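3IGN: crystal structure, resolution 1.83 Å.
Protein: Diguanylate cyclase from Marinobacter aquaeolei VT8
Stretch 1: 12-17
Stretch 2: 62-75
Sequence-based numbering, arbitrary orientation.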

# COMPACT_ATOMS: atom_id res chain seq x y z
N ARG A 12 -8.50 -10.85 7.66
CA ARG A 12 -8.41 -11.24 9.06
C ARG A 12 -7.18 -10.72 9.82
O ARG A 12 -7.32 -10.04 10.83
CB ARG A 12 -8.45 -12.77 9.19
CG ARG A 12 -9.76 -13.40 8.75
CD ARG A 12 -9.68 -14.91 8.93
NE ARG A 12 -8.56 -15.48 8.19
CZ ARG A 12 -8.65 -15.99 6.96
NH1 ARG A 12 -9.82 -16.01 6.33
NH2 ARG A 12 -7.57 -16.47 6.35
N LEU A 13 -5.99 -11.05 9.32
CA LEU A 13 -4.74 -10.65 9.95
C LEU A 13 -4.51 -9.16 10.17
O LEU A 13 -4.04 -8.76 11.24
CB LEU A 13 -3.55 -11.22 9.16
CG LEU A 13 -2.15 -10.77 9.59
CD1 LEU A 13 -1.84 -11.30 10.99
CD2 LEU A 13 -1.11 -11.28 8.60
N THR A 14 -4.84 -8.35 9.18
CA THR A 14 -4.62 -6.91 9.26
C THR A 14 -5.82 -6.04 9.60
O THR A 14 -5.66 -4.95 10.14
CB THR A 14 -4.04 -6.39 7.94
OG1 THR A 14 -5.02 -6.53 6.91
CG2 THR A 14 -2.79 -7.18 7.56
N GLY A 15 -7.02 -6.51 9.29
CA GLY A 15 -8.21 -5.72 9.57
C GLY A 15 -8.54 -4.77 8.43
O GLY A 15 -9.58 -4.11 8.44
N LEU A 16 -7.65 -4.71 7.45
CA LEU A 16 -7.85 -3.84 6.29
C LEU A 16 -8.83 -4.51 5.34
O LEU A 16 -9.22 -5.66 5.55
CB LEU A 16 -6.52 -3.64 5.56
CG LEU A 16 -5.34 -3.09 6.36
CD1 LEU A 16 -4.10 -3.07 5.48
CD2 LEU A 16 -5.66 -1.70 6.87
N LEU A 17 -9.23 -3.79 4.29
CA LEU A 17 -10.14 -4.36 3.31
C LEU A 17 -9.41 -5.51 2.63
O LEU A 17 -8.18 -5.48 2.53
CB LEU A 17 -10.52 -3.31 2.26
CG LEU A 17 -11.51 -2.22 2.71
CD1 LEU A 17 -11.61 -1.15 1.64
CD2 LEU A 17 -12.86 -2.86 2.97
N GLY A 62 7.01 -12.67 10.84
CA GLY A 62 6.55 -12.07 9.60
C GLY A 62 5.14 -11.52 9.72
O GLY A 62 4.85 -10.44 9.21
N ASP A 63 4.26 -12.25 10.39
CA ASP A 63 2.89 -11.80 10.58
C ASP A 63 2.86 -10.52 11.40
O ASP A 63 2.08 -9.61 11.12
CB ASP A 63 2.06 -12.88 11.27
CG ASP A 63 1.75 -14.04 10.35
OD1 ASP A 63 2.30 -14.08 9.23
OD2 ASP A 63 0.95 -14.91 10.75
N GLU A 64 3.72 -10.45 12.41
CA GLU A 64 3.78 -9.26 13.24
C GLU A 64 4.23 -8.07 12.41
O GLU A 64 3.78 -6.94 12.63
CB GLU A 64 4.74 -9.46 14.42
CG GLU A 64 4.05 -10.06 15.63
CD GLU A 64 2.87 -9.22 16.07
OE1 GLU A 64 3.09 -8.11 16.61
OE2 GLU A 64 1.71 -9.65 15.86
N VAL A 65 5.12 -8.31 11.46
CA VAL A 65 5.61 -7.25 10.60
C VAL A 65 4.46 -6.78 9.71
O VAL A 65 4.31 -5.58 9.47
CB VAL A 65 6.79 -7.74 9.72
CG1 VAL A 65 7.19 -6.66 8.73
CG2 VAL A 65 7.97 -8.10 10.61
N ILE A 66 3.66 -7.72 9.23
CA ILE A 66 2.52 -7.39 8.39
C ILE A 66 1.49 -6.60 9.19
O ILE A 66 0.99 -5.58 8.74
CB ILE A 66 1.84 -8.66 7.82
CG1 ILE A 66 2.70 -9.25 6.71
CG2 ILE A 66 0.46 -8.32 7.29
CD1 ILE A 66 2.24 -10.62 6.24
N ARG A 67 1.18 -7.09 10.39
CA ARG A 67 0.20 -6.41 11.24
C ARG A 67 0.66 -5.00 11.61
O ARG A 67 -0.15 -4.07 11.64
CB ARG A 67 -0.06 -7.21 12.51
CG ARG A 67 -1.17 -8.24 12.36
CD ARG A 67 -1.52 -8.87 13.70
NE ARG A 67 -0.46 -9.73 14.20
CZ ARG A 67 -0.58 -11.04 14.38
NH1 ARG A 67 -1.73 -11.65 14.11
NH2 ARG A 67 0.44 -11.75 14.83
N HIS A 68 1.95 -4.85 11.89
CA HIS A 68 2.46 -3.53 12.25
C HIS A 68 2.36 -2.59 11.06
O HIS A 68 2.03 -1.42 11.21
CB HIS A 68 3.92 -3.62 12.70
CG HIS A 68 4.49 -2.31 13.13
ND1 HIS A 68 4.02 -1.62 14.23
CD2 HIS A 68 5.48 -1.54 12.60
CE1 HIS A 68 4.69 -0.49 14.36
NE2 HIS A 68 5.58 -0.42 13.38
N THR A 69 2.67 -3.11 9.87
CA THR A 69 2.60 -2.31 8.65
C THR A 69 1.17 -1.81 8.44
O THR A 69 0.95 -0.64 8.11
CB THR A 69 3.03 -3.14 7.43
OG1 THR A 69 4.37 -3.62 7.62
CG2 THR A 69 2.99 -2.28 6.16
N ALA A 70 0.21 -2.70 8.64
CA ALA A 70 -1.20 -2.34 8.49
C ALA A 70 -1.58 -1.31 9.54
O ALA A 70 -2.33 -0.37 9.27
CB ALA A 70 -2.08 -3.58 8.63
N ASP A 71 -1.07 -1.49 10.76
CA ASP A 71 -1.38 -0.55 11.83
C ASP A 71 -0.81 0.82 11.53
O ASP A 71 -1.47 1.84 11.75
CB ASP A 71 -0.85 -1.07 13.17
CG ASP A 71 -1.61 -2.28 13.67
OD1 ASP A 71 -2.78 -2.45 13.27
OD2 ASP A 71 -1.04 -3.06 14.46
N VAL A 72 0.42 0.86 11.04
CA VAL A 72 1.05 2.13 10.70
C VAL A 72 0.22 2.81 9.62
O VAL A 72 -0.01 4.02 9.67
CB VAL A 72 2.49 1.92 10.17
CG1 VAL A 72 3.03 3.22 9.60
CG2 VAL A 72 3.39 1.44 11.31
N THR A 73 -0.23 2.02 8.65
CA THR A 73 -1.03 2.54 7.54
C THR A 73 -2.37 3.07 8.05
O THR A 73 -2.73 4.22 7.80
CB THR A 73 -1.30 1.44 6.51
OG1 THR A 73 -0.05 0.92 6.03
CG2 THR A 73 -2.10 1.99 5.33
N ARG A 74 -3.09 2.22 8.78
CA ARG A 74 -4.39 2.59 9.32
C ARG A 74 -4.33 3.85 10.17
O ARG A 74 -5.22 4.70 10.09
CB ARG A 74 -4.95 1.43 10.16
CG ARG A 74 -6.26 1.74 10.87
CD ARG A 74 -6.74 0.58 11.73
NE ARG A 74 -7.07 -0.59 10.93
CZ ARG A 74 -6.37 -1.72 10.92
NH1 ARG A 74 -5.28 -1.83 11.67
NH2 ARG A 74 -6.75 -2.73 10.15
N ASN A 75 -3.28 3.99 10.96
CA ASN A 75 -3.14 5.15 11.83
C ASN A 75 -2.48 6.36 11.18
O ASN A 75 -2.30 7.39 11.82
CB ASN A 75 -2.38 4.76 13.10
CG ASN A 75 -3.09 3.69 13.90
OD1 ASN A 75 -4.26 3.83 14.24
ND2 ASN A 75 -2.39 2.60 14.19

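Stretch 1 is an irregular segment laid against one side of the helix that enters stretch 2 already formed and continues through Arg-74, and the backbones come closest where Thr-14 CA lies 5.2 Å from Arg-67 CA. The rule is that small or branched aliphatic groups meet, and two long arginines add contact with their guanidinium groups.

Arg-12 stays out of reach, so the contact begins with Leu-13, which gives up more area to the helix than any other residue of its stretch. Its CA-to-CB bond points sideways, but the t, p rotamer brings the methyls in: CD2 packs on Ile-66 CG2 at 3.6 Å, and CD1 lies over one face of the Arg-67 guanidinium, 3.1 Å from NH1. That guanidinium is held from within the helix by a salt bridge, Arg-67 NH2 to Glu-64 OE2 at 2.7 Å.

Thr-14 packs closely on Ala-70, Thr-14 CB to Ala-70 CB 3.5 Å, and Thr-14 CG2 lies 3.5 Å from Ile-66 CG2. Its hydroxyl accepts from Leu-16 N, at Leu-16 N to Thr-14 OG1 3.2 Å. Its carbonyl takes the one hydrogen bond between the stretches, from Arg-74 NH2 to Thr-14 O, very short at 2.5 Å and nearly straight at 170°. Asp-71 steadies the donor through a salt bridge, Arg-74 NH1 to Asp-71 OD1 at 3.0 Å.

The backbone angles of Gly-15 call for glycine: with phi near 88°, a CB would jam against the preceding carbonyl. A CB would also stand 2.6 Å from Arg-74 NH2 as placed, a clash.

Leu-16 completes the apolar contact, its CD1 3.8 Å from Ala-70 CB and its CD2 over a face of the Arg-74 guanidinium, 3.6 Å from NH2. By Leu-17 the chain has left the helix.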